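Local coordinates for protein PT26-6P (Thermococcus sp., PDB 2WB7) that is of unknown function but is encoded by a family of euryarchaeal mobile elements and probably combines two immunoglobulin-like domains with a helical domain, at residues A48-I53 with I206-K211; K84-E89 with K170-A175; L52-G57 with R72-N77; V40-G45 with A212-A217. All coordinates share one frame; numbering follows the deposited sequence.

Contact 1: A48-I53 with I206-K211; sequences AGQVLI and IDFTLK
No hydrogen bond joins the two backbones. The nearest CA atoms, those of Gly-49 and Leu-210, lie 7.1 Å apart. Residues 206-211 form an extended strand, whereas 48-53 is a loop that enters a strand at Leu-52. Gly-49 has a phi of 115°, a value open to glycine, and lies beside Leu-210. Leu-210 points into the loop. Its CD1 is 3.4 Å from Val-51 O and 3.7 Å from Val-51 CB. Nearer its backbone, Leu-210 CB meets Ile-53 CD1 at 4.0 Å, the two chains crossing obliquely. Gln-50 bends at chi2 (92°), which lays its amide alongside the base of Phe-208. Its NE2 is 3.4 Å from Phe-208 CB, and amide and ring planes are 43° apart. Gln-50 CB sits over one ring face, toward the rim. Val-51 CG2 comes obliquely to Phe-208 CE1, at 4.1 Å. An alanine at Gln-50 would probably leave the base of Phe-208 less well covered. The contact sets the loop leading into strand 52-62 against strand 198-213; the two strands belong to different sheets. Leu-73 of strand 66-75 backs Val-51 and Ile-53, while strand 163-178 bonds Phe-208 and Leu-210 through Gly-171 and Val-169.

Contact 2: K84-E89 with K170-A175; sequences KVHITE and KGYQEA
Tyr-172 CG lies between its backbone N and carbonyl carbon (chi1 64°), and His-86 CG lies anti to its carbonyl carbon (chi1 -69°). The two side chains therefore rise side by side from an antiparallel strand pair of the immunoglobulin-like domain. Their rings form an offset stack, with centroids 4.4 Å apart and planes at 17°. Tyr-172 OH sits over the centre of the imidazole, and His-86 CB over the centre of the phenol ring. Glu-174 comes to the edge of the imidazole. His-86 NE2 donates to Glu-174 OE1 at 2.7 Å, in the ring plane and onto the anti lone pair. This carboxylate may raise the basicity of the imidazole. Glu-174 OE2 accepts a bond from Trp-176 NE1. An alanine at His-86 would probably cost Tyr-172 its stacking partner and leave Glu-174 OE1 without this donor. The backbone bonds include His-86 N to Tyr-172 O at 2.9 Å. On the other face, Val-85 CG2 meets Gln-173 CG at 4.0 Å. Further along there is a classic beta bulge, Thr-88 and Glu-89 both facing Lys-170. There Thr-88 N bonds Lys-170 O at 2.7 Å, in the carbonyl plane and on a lone pair.

Contact 3: L52-G57 with R72-N77; sequences LIHIYG and RLEIPN
Arg-72 opens the segment, well inside an antiparallel beta hairpin, and forms a hydrogen-bonded pair with His-54. Arg-72 N donates to His-54 O at 2.7 Å, and His-54 N donates to Arg-72 O at 2.9 Å. Both donors lie in the carbonyl planes. The Arg-72 side chain leaves with CG anti to the backbone N (chi1 176°). Its CB meets the edge of the Tyr-56 ring, 3.9 Å from CE2. The guanidinium stands almost at right angles to that ring, and its NH1 makes a salt bridge with Asp-123. Leu-73 follows as a non-hydrogen-bonded pair with Ile-53. Its side chain turns to the opposite face and lies alongside that of Ile-53, with CD2 4.0 Å from Ile-53 CG2. Leu-73 CA also gives a CA-H...O contact to Leu-52 O. Glu-74 restores the hydrogen-bonded pattern, opposite Leu-52. Its N bonds Leu-52 O at 3.0 Å, and its O accepts from Leu-52 N at 3.1 Å, on a lone pair. The Glu-74 side chain leans over the face it shares with Leu-52 and His-54, toward both. OE2 lies against the Leu-52 side chain. OE1 lies at the edge of the imidazole, but the angle at His-54 NE2 is too poor for a hydrogen bond. The strand ends at Ile-75, and Pro-76 begins a loop. The hairpin joins strands 52-62 and 66-75. Strand 39-44 pairs with the far side of 52-62, and Leu-73 and Ile-75 pack on strand 85-96 of the other sheet.

Contact 4: V40-G45 with A212-A217; sequences VEYGNG and AETTTA
A water does much of the joining here. It accepts from Asn-44 N at 3.2 Å and donates to Glu-213 O at 2.6 Å. Thr-215 OG1 is a third partner, at 3.3 Å. The one direct hydrogen bond between the segments is weak, from Thr-215 N to Tyr-42 O at 3.5 Å. Strand 39-44 is distorted at this point. Tyr-42 and Gly-43 both face Ile-55 of strand 52-62, a classic beta bulge. Gly-43 has a phi of 162°, where a side chain would be jammed against the preceding carbonyl. The side chains supply apolar contact. Thr-214 CG2 is anti to its carbonyl carbon and lies against Tyr-42 CB. Ala-217 CB comes obliquely to the Tyr-42 ring, 4.0 Å from CD2. Ala-212 CB lies against the backbone of Gly-45, 3.4 Å from its N. The polar ends bond elsewhere. Tyr-42 OH bonds Pro-58 O, and its ring stacks with His-220. Thr-214 OG1 bonds Glu-164 and the backbone N of Ile-165, while Glu-213 forms a salt bridge with Arg-166. The two sheets therefore meet here through methyl groups and a shared water, with little direct backbone bonding, and the hydroxyls of Thr-214 and Tyr-42 are satisfied by other parts of the domain.

From the N terminus, residues 40-45 open contact 4 and 48-53 open contact 1. Contact 3 starts on Leu-52 and Ile-53, which it shares with contact 1, and closes first, at 72-77, as a short hairpin. Contact 2 then opens at 84-89 and closes at 170-175, in series with contact 3. Contact 1 closes next, at 206-211, and contact 4 last, at 212-217. Contact 2 is thus nested inside contact 1, and contact 1 inside contact 4; contact 3 also lies inside contact 4, and no loops cross. Contact 3 binds strands of one sheet and contact 2 strands of the other. Contacts 1 and 4 tie the two sheets together along strand 198-213. Contacts 2 and 4 do not touch.

Contact 1: A48-I53 with I206-K211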
# COMPACT_ATOMS: atom_id res chain seq x y z
N ALA A 48 -10.28 18.15 -36.14
CA ALA A 48 -11.34 18.37 -37.12
C ALA A 48 -12.55 17.52 -36.73
O ALA A 48 -12.45 16.63 -35.88
CB ALA A 48 -10.85 18.01 -38.51
N GLY A 49 -13.69 17.77 -37.36
CA GLY A 49 -14.88 16.97 -37.10
C GLY A 49 -15.99 17.77 -36.45
O GLY A 49 -15.74 18.75 -35.73
N GLN A 50 -17.23 17.36 -36.71
CA GLN A 50 -18.41 18.03 -36.17
C GLN A 50 -18.41 18.01 -34.65
O GLN A 50 -19.34 18.52 -34.01
CB GLN A 50 -19.69 17.36 -36.69
CG GLN A 50 -19.84 17.30 -38.20
CD GLN A 50 -19.27 16.01 -38.78
OE1 GLN A 50 -18.27 15.48 -38.28
NE2 GLN A 50 -19.91 15.50 -39.84
N VAL A 51 -17.39 17.38 -34.07
CA VAL A 51 -17.24 17.28 -32.63
C VAL A 51 -15.75 17.17 -32.29
O VAL A 51 -15.01 16.41 -32.92
CB VAL A 51 -17.98 16.05 -32.07
CG1 VAL A 51 -17.96 16.08 -30.56
CG2 VAL A 51 -19.40 16.01 -32.58
N LEU A 52 -15.31 17.95 -31.32
CA LEU A 52 -13.97 17.82 -30.79
C LEU A 52 -14.06 16.89 -29.58
O LEU A 52 -14.96 17.03 -28.76
CB LEU A 52 -13.39 19.18 -30.38
CG LEU A 52 -12.66 19.98 -31.46
CD1 LEU A 52 -11.40 19.22 -31.97
CD2 LEU A 52 -13.61 20.30 -32.59
N ILE A 53 -13.14 15.93 -29.49
CA ILE A 53 -13.18 14.95 -28.41
C ILE A 53 -11.94 15.06 -27.54
O ILE A 53 -10.82 15.02 -28.05
CB ILE A 53 -13.27 13.51 -28.95
CG1 ILE A 53 -14.34 13.43 -30.05
CG2 ILE A 53 -13.55 12.53 -27.81
CD1 ILE A 53 -14.68 12.01 -30.51
N ILE A 206 -26.46 14.56 -42.29
CA ILE A 206 -25.14 14.06 -42.68
C ILE A 206 -24.46 13.25 -41.56
O ILE A 206 -24.04 13.82 -40.55
CB ILE A 206 -24.22 15.22 -43.08
CG1 ILE A 206 -24.88 16.07 -44.17
CG2 ILE A 206 -22.86 14.69 -43.52
CD1 ILE A 206 -24.32 17.48 -44.27
N ASP A 207 -24.32 11.95 -41.76
CA ASP A 207 -23.75 11.07 -40.75
C ASP A 207 -22.25 11.25 -40.50
O ASP A 207 -21.48 11.57 -41.42
CB ASP A 207 -24.03 9.62 -41.12
CG ASP A 207 -25.49 9.29 -41.01
OD1 ASP A 207 -25.91 8.20 -41.47
OD2 ASP A 207 -26.22 10.14 -40.46
N PHE A 208 -21.84 11.06 -39.25
CA PHE A 208 -20.43 11.04 -38.89
C PHE A 208 -20.14 9.94 -37.88
O PHE A 208 -21.02 9.50 -37.12
CB PHE A 208 -19.96 12.40 -38.34
CG PHE A 208 -20.68 12.83 -37.10
CD1 PHE A 208 -20.25 12.41 -35.84
CD2 PHE A 208 -21.80 13.64 -37.19
CE1 PHE A 208 -20.92 12.80 -34.69
CE2 PHE A 208 -22.48 14.04 -36.04
CZ PHE A 208 -22.04 13.61 -34.79
N THR A 209 -18.90 9.48 -37.90
CA THR A 209 -18.39 8.59 -36.90
C THR A 209 -17.03 9.14 -36.52
O THR A 209 -16.08 9.10 -37.30
CB THR A 209 -18.25 7.16 -37.41
OG1 THR A 209 -19.55 6.57 -37.53
CG2 THR A 209 -17.41 6.34 -36.44
N LEU A 210 -16.95 9.73 -35.33
CA LEU A 210 -15.70 10.29 -34.88
C LEU A 210 -15.10 9.36 -33.84
O LEU A 210 -15.81 8.68 -33.10
CB LEU A 210 -15.90 11.72 -34.36
CG LEU A 210 -16.44 12.68 -35.43
CD1 LEU A 210 -16.61 14.10 -34.90
CD2 LEU A 210 -15.57 12.68 -36.68
N LYS A 211 -13.78 9.32 -33.82
CA LYS A 211 -13.08 8.39 -32.95
C LYS A 211 -11.80 9.04 -32.44
O LYS A 211 -11.04 9.63 -33.21
CB LYS A 211 -12.78 7.09 -33.70
CG LYS A 211 -11.43 6.47 -33.37
CD LYS A 211 -11.03 5.47 -34.46
CE LYS A 211 -9.59 4.97 -34.27
NZ LYS A 211 -9.46 4.16 -33.02

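Contact 2: K84-E89 with K170-A175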
# COMPACT_ATOMS: atom_id res chain seq x y z
N LYS A 84 -27.91 21.79 -36.28
CA LYS A 84 -27.63 21.10 -35.04
C LYS A 84 -26.95 19.74 -35.21
O LYS A 84 -27.28 18.96 -36.11
CB LYS A 84 -28.92 20.94 -34.23
CG LYS A 84 -29.43 22.26 -33.68
CD LYS A 84 -30.81 22.10 -33.08
CE LYS A 84 -31.28 23.38 -32.40
NZ LYS A 84 -32.61 23.20 -31.75
N VAL A 85 -25.99 19.48 -34.32
CA VAL A 85 -25.31 18.21 -34.24
C VAL A 85 -26.04 17.30 -33.27
O VAL A 85 -26.27 17.67 -32.13
CB VAL A 85 -23.87 18.40 -33.77
CG1 VAL A 85 -23.24 17.07 -33.47
CG2 VAL A 85 -23.07 19.16 -34.81
N HIS A 86 -26.45 16.12 -33.73
CA HIS A 86 -27.10 15.12 -32.87
C HIS A 86 -26.11 14.03 -32.51
O HIS A 86 -25.41 13.52 -33.38
CB HIS A 86 -28.28 14.47 -33.60
CG HIS A 86 -29.44 15.38 -33.84
ND1 HIS A 86 -30.64 15.23 -33.19
CD2 HIS A 86 -29.58 16.44 -34.66
CE1 HIS A 86 -31.48 16.17 -33.60
NE2 HIS A 86 -30.86 16.91 -34.49
N ILE A 87 -26.06 13.65 -31.23
CA ILE A 87 -25.19 12.54 -30.84
C ILE A 87 -26.04 11.32 -30.54
O ILE A 87 -26.89 11.35 -29.64
CB ILE A 87 -24.29 12.90 -29.66
CG1 ILE A 87 -23.65 14.27 -29.90
CG2 ILE A 87 -23.19 11.88 -29.50
CD1 ILE A 87 -22.79 14.71 -28.76
N THR A 88 -25.84 10.25 -31.30
CA THR A 88 -26.73 9.09 -31.19
C THR A 88 -26.19 8.02 -30.27
O THR A 88 -26.95 7.23 -29.69
CB THR A 88 -26.99 8.45 -32.54
OG1 THR A 88 -27.17 9.47 -33.52
CG2 THR A 88 -28.25 7.58 -32.47
N GLU A 89 -24.87 7.99 -30.16
CA GLU A 89 -24.23 6.96 -29.37
C GLU A 89 -22.77 7.27 -29.16
O GLU A 89 -22.01 7.41 -30.12
CB GLU A 89 -24.36 5.61 -30.07
CG GLU A 89 -23.60 4.50 -29.40
CD GLU A 89 -23.23 3.39 -30.36
OE1 GLU A 89 -22.26 3.58 -31.13
OE2 GLU A 89 -23.89 2.33 -30.33
N LYS A 170 -20.95 8.86 -32.54
CA LYS A 170 -21.75 8.68 -33.73
C LYS A 170 -23.00 9.55 -33.66
O LYS A 170 -23.52 9.83 -32.57
CB LYS A 170 -22.14 7.21 -33.88
CG LYS A 170 -20.95 6.30 -34.12
CD LYS A 170 -21.40 4.87 -34.37
CE LYS A 170 -20.20 3.96 -34.58
NZ LYS A 170 -20.61 2.54 -34.77
N GLY A 171 -23.47 9.96 -34.83
CA GLY A 171 -24.67 10.77 -34.94
C GLY A 171 -24.66 11.50 -36.27
O GLY A 171 -23.89 11.15 -37.17
N TYR A 172 -25.49 12.53 -36.38
CA TYR A 172 -25.61 13.26 -37.64
C TYR A 172 -25.80 14.76 -37.47
O TYR A 172 -26.41 15.22 -36.50
CB TYR A 172 -26.79 12.72 -38.43
CG TYR A 172 -28.11 12.95 -37.74
CD1 TYR A 172 -28.79 14.16 -37.88
CD2 TYR A 172 -28.69 11.97 -36.96
CE1 TYR A 172 -30.00 14.37 -37.27
CE2 TYR A 172 -29.90 12.17 -36.35
CZ TYR A 172 -30.56 13.37 -36.50
OH TYR A 172 -31.77 13.58 -35.88
N GLN A 173 -25.29 15.52 -38.44
CA GLN A 173 -25.52 16.96 -38.46
C GLN A 173 -26.65 17.34 -39.41
O GLN A 173 -26.75 16.81 -40.52
CB GLN A 173 -24.26 17.73 -38.84
CG GLN A 173 -24.40 19.21 -38.58
CD GLN A 173 -23.10 19.95 -38.73
OE1 GLN A 173 -22.11 19.38 -39.20
NE2 GLN A 173 -23.09 21.23 -38.35
N GLU A 174 -27.50 18.27 -38.96
CA GLU A 174 -28.55 18.80 -39.80
C GLU A 174 -27.99 19.83 -40.77
O GLU A 174 -27.13 20.65 -40.40
CB GLU A 174 -29.63 19.44 -38.95
CG GLU A 174 -30.40 18.47 -38.06
CD GLU A 174 -31.51 19.16 -37.27
OE1 GLU A 174 -31.55 19.02 -36.03
OE2 GLU A 174 -32.35 19.86 -37.89
N ALA A 175 -28.46 19.78 -42.02
CA ALA A 175 -28.13 20.77 -43.03
C ALA A 175 -29.40 21.55 -43.37
O ALA A 175 -30.42 20.96 -43.70
CB ALA A 175 -27.57 20.09 -44.27

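Contact 3: L52-G57 with R72-N77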
# COMPACT_ATOMS: atom_id res chain seq x y z
N LEU A 52 -15.31 17.95 -31.32
CA LEU A 52 -13.97 17.82 -30.79
C LEU A 52 -14.06 16.89 -29.58
O LEU A 52 -14.96 17.03 -28.76
CB LEU A 52 -13.39 19.18 -30.38
CG LEU A 52 -12.66 19.98 -31.46
CD1 LEU A 52 -11.40 19.22 -31.97
CD2 LEU A 52 -13.61 20.30 -32.59
N ILE A 53 -13.14 15.93 -29.49
CA ILE A 53 -13.18 14.95 -28.41
C ILE A 53 -11.94 15.06 -27.54
O ILE A 53 -10.82 15.02 -28.05
CB ILE A 53 -13.27 13.51 -28.95
CG1 ILE A 53 -14.34 13.43 -30.05
CG2 ILE A 53 -13.55 12.53 -27.81
CD1 ILE A 53 -14.68 12.01 -30.51
N HIS A 54 -12.15 15.22 -26.23
CA HIS A 54 -11.07 15.19 -25.24
C HIS A 54 -11.32 14.16 -24.15
O HIS A 54 -12.44 14.01 -23.65
CB HIS A 54 -10.88 16.57 -24.62
CG HIS A 54 -10.47 17.62 -25.61
ND1 HIS A 54 -9.15 17.91 -25.88
CD2 HIS A 54 -11.21 18.42 -26.42
CE1 HIS A 54 -9.09 18.86 -26.80
NE2 HIS A 54 -10.32 19.19 -27.14
N ILE A 55 -10.26 13.43 -23.81
CA ILE A 55 -10.29 12.41 -22.76
C ILE A 55 -9.39 12.81 -21.59
O ILE A 55 -8.23 13.21 -21.78
CB ILE A 55 -9.82 11.04 -23.28
CG1 ILE A 55 -10.63 10.64 -24.52
CG2 ILE A 55 -9.95 9.98 -22.20
CD1 ILE A 55 -10.09 9.42 -25.21
N TYR A 56 -9.94 12.71 -20.38
CA TYR A 56 -9.19 13.04 -19.17
C TYR A 56 -9.24 11.94 -18.11
O TYR A 56 -10.28 11.31 -17.90
CB TYR A 56 -9.74 14.32 -18.55
CG TYR A 56 -9.83 15.48 -19.48
CD1 TYR A 56 -8.77 16.37 -19.61
CD2 TYR A 56 -10.97 15.71 -20.23
CE1 TYR A 56 -8.84 17.43 -20.46
CE2 TYR A 56 -11.06 16.78 -21.08
CZ TYR A 56 -9.99 17.64 -21.20
OH TYR A 56 -10.07 18.72 -22.05
N GLY A 57 -8.11 11.74 -17.44
CA GLY A 57 -8.05 10.83 -16.29
C GLY A 57 -7.06 11.34 -15.27
O GLY A 57 -6.42 12.37 -15.48
N ARG A 72 -14.84 14.90 -22.82
CA ARG A 72 -15.45 16.18 -23.12
C ARG A 72 -15.69 16.38 -24.62
O ARG A 72 -14.74 16.37 -25.42
CB ARG A 72 -14.59 17.30 -22.56
CG ARG A 72 -15.08 18.67 -22.89
CD ARG A 72 -13.99 19.66 -22.62
NE ARG A 72 -14.52 20.92 -22.14
CZ ARG A 72 -14.89 21.14 -20.88
NH1 ARG A 72 -14.78 20.17 -19.97
NH2 ARG A 72 -15.37 22.34 -20.53
N LEU A 73 -16.95 16.56 -25.00
CA LEU A 73 -17.34 16.77 -26.39
C LEU A 73 -17.68 18.23 -26.67
O LEU A 73 -18.61 18.77 -26.07
CB LEU A 73 -18.56 15.90 -26.70
CG LEU A 73 -18.51 14.43 -26.30
CD1 LEU A 73 -19.75 13.71 -26.80
CD2 LEU A 73 -17.27 13.79 -26.87
N GLU A 74 -16.95 18.88 -27.58
CA GLU A 74 -17.31 20.23 -28.01
C GLU A 74 -18.07 20.23 -29.33
O GLU A 74 -17.57 19.75 -30.34
CB GLU A 74 -16.07 21.10 -28.20
CG GLU A 74 -15.02 20.92 -27.13
CD GLU A 74 -13.61 21.24 -27.65
OE1 GLU A 74 -12.62 20.78 -27.01
OE2 GLU A 74 -13.50 21.92 -28.71
N ILE A 75 -19.28 20.77 -29.31
CA ILE A 75 -19.96 21.09 -30.55
C ILE A 75 -19.57 22.51 -30.97
O ILE A 75 -19.98 23.48 -30.34
CB ILE A 75 -21.49 21.00 -30.39
CG1 ILE A 75 -21.88 19.86 -29.44
CG2 ILE A 75 -22.15 20.85 -31.74
CD1 ILE A 75 -21.44 18.51 -29.87
N PRO A 76 -18.76 22.64 -32.04
CA PRO A 76 -18.37 23.98 -32.47
C PRO A 76 -19.56 24.71 -33.07
O PRO A 76 -20.46 24.08 -33.62
CB PRO A 76 -17.32 23.72 -33.55
CG PRO A 76 -17.44 22.28 -33.93
CD PRO A 76 -18.39 21.59 -33.01
N ASN A 77 -19.56 26.04 -32.97
CA ASN A 77 -20.63 26.84 -33.56
C ASN A 77 -20.76 26.59 -35.06
O ASN A 77 -19.81 26.18 -35.71
CB ASN A 77 -20.36 28.32 -33.29
CG ASN A 77 -21.63 29.09 -33.07
OD1 ASN A 77 -22.68 28.76 -33.63
ND2 ASN A 77 -21.55 30.12 -32.24

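Contact 4: V40-G45 with A212-A217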
# COMPACT_ATOMS: atom_id res chain seq x y z
N VAL A 40 -5.75 15.09 -15.93
CA VAL A 40 -4.85 15.44 -17.00
C VAL A 40 -5.44 14.92 -18.29
O VAL A 40 -6.10 13.87 -18.30
CB VAL A 40 -3.46 14.81 -16.76
CG1 VAL A 40 -2.61 14.85 -18.02
CG2 VAL A 40 -2.77 15.54 -15.63
N GLU A 41 -5.25 15.63 -19.39
CA GLU A 41 -5.72 15.11 -20.66
C GLU A 41 -4.91 13.86 -20.97
O GLU A 41 -3.69 13.84 -20.80
CB GLU A 41 -5.59 16.14 -21.77
CG GLU A 41 -6.73 16.07 -22.78
CD GLU A 41 -6.37 16.74 -24.10
OE1 GLU A 41 -7.29 17.09 -24.88
OE2 GLU A 41 -5.16 16.91 -24.34
N TYR A 42 -5.60 12.80 -21.38
CA TYR A 42 -4.95 11.57 -21.78
C TYR A 42 -4.82 11.58 -23.29
O TYR A 42 -3.97 10.89 -23.84
CB TYR A 42 -5.75 10.35 -21.34
CG TYR A 42 -5.50 9.92 -19.91
CD1 TYR A 42 -5.01 10.81 -18.95
CD2 TYR A 42 -5.78 8.62 -19.50
CE1 TYR A 42 -4.80 10.41 -17.63
CE2 TYR A 42 -5.57 8.22 -18.19
CZ TYR A 42 -5.08 9.11 -17.27
OH TYR A 42 -4.89 8.68 -15.98
N GLY A 43 -5.67 12.37 -23.94
CA GLY A 43 -5.58 12.57 -25.39
C GLY A 43 -6.86 13.11 -25.99
O GLY A 43 -7.84 13.32 -25.28
N ASN A 44 -6.85 13.33 -27.30
CA ASN A 44 -8.00 13.92 -27.99
C ASN A 44 -8.22 13.41 -29.42
O ASN A 44 -7.36 12.73 -29.98
CB ASN A 44 -7.88 15.45 -28.01
CG ASN A 44 -6.53 15.92 -28.47
OD1 ASN A 44 -6.09 15.60 -29.57
ND2 ASN A 44 -5.86 16.68 -27.63
N GLY A 45 -9.38 13.72 -29.98
CA GLY A 45 -9.68 13.34 -31.35
C GLY A 45 -8.89 14.24 -32.28
O GLY A 45 -8.32 15.25 -31.84
N ALA A 212 -11.60 8.94 -31.13
CA ALA A 212 -10.42 9.47 -30.48
C ALA A 212 -9.77 8.35 -29.67
O ALA A 212 -10.41 7.37 -29.31
CB ALA A 212 -10.77 10.66 -29.59
N GLU A 213 -8.49 8.52 -29.39
CA GLU A 213 -7.74 7.53 -28.64
C GLU A 213 -6.63 8.22 -27.85
O GLU A 213 -6.17 9.29 -28.22
CB GLU A 213 -7.14 6.52 -29.60
CG GLU A 213 -6.30 5.45 -28.97
CD GLU A 213 -5.86 4.44 -29.99
OE1 GLU A 213 -4.65 4.16 -30.07
OE2 GLU A 213 -6.76 3.96 -30.74
N THR A 214 -6.21 7.60 -26.75
CA THR A 214 -5.17 8.19 -25.93
C THR A 214 -3.80 7.71 -26.38
O THR A 214 -3.69 6.83 -27.23
CB THR A 214 -5.38 7.88 -24.43
OG1 THR A 214 -5.44 6.46 -24.24
CG2 THR A 214 -6.68 8.50 -23.95
N THR A 215 -2.75 8.30 -25.80
CA THR A 215 -1.40 7.89 -26.15
C THR A 215 -0.56 7.69 -24.89
O THR A 215 -0.34 8.63 -24.14
CB THR A 215 -0.71 8.95 -27.05
OG1 THR A 215 -1.69 9.55 -27.91
CG2 THR A 215 0.39 8.31 -27.88
N THR A 216 -0.10 6.47 -24.66
CA THR A 216 0.66 6.19 -23.45
C THR A 216 -0.19 6.51 -22.20
O THR A 216 0.31 7.01 -21.19
CB THR A 216 1.98 7.00 -23.43
OG1 THR A 216 2.57 6.93 -24.74
CG2 THR A 216 2.96 6.46 -22.40
N ALA A 217 -1.48 6.20 -22.28
CA ALA A 217 -2.36 6.34 -21.12
C ALA A 217 -1.73 5.67 -19.91
O ALA A 217 -1.65 6.26 -18.84
CB ALA A 217 -3.73 5.75 -21.41
O HOH W 1 -4.45 11.27 -27.98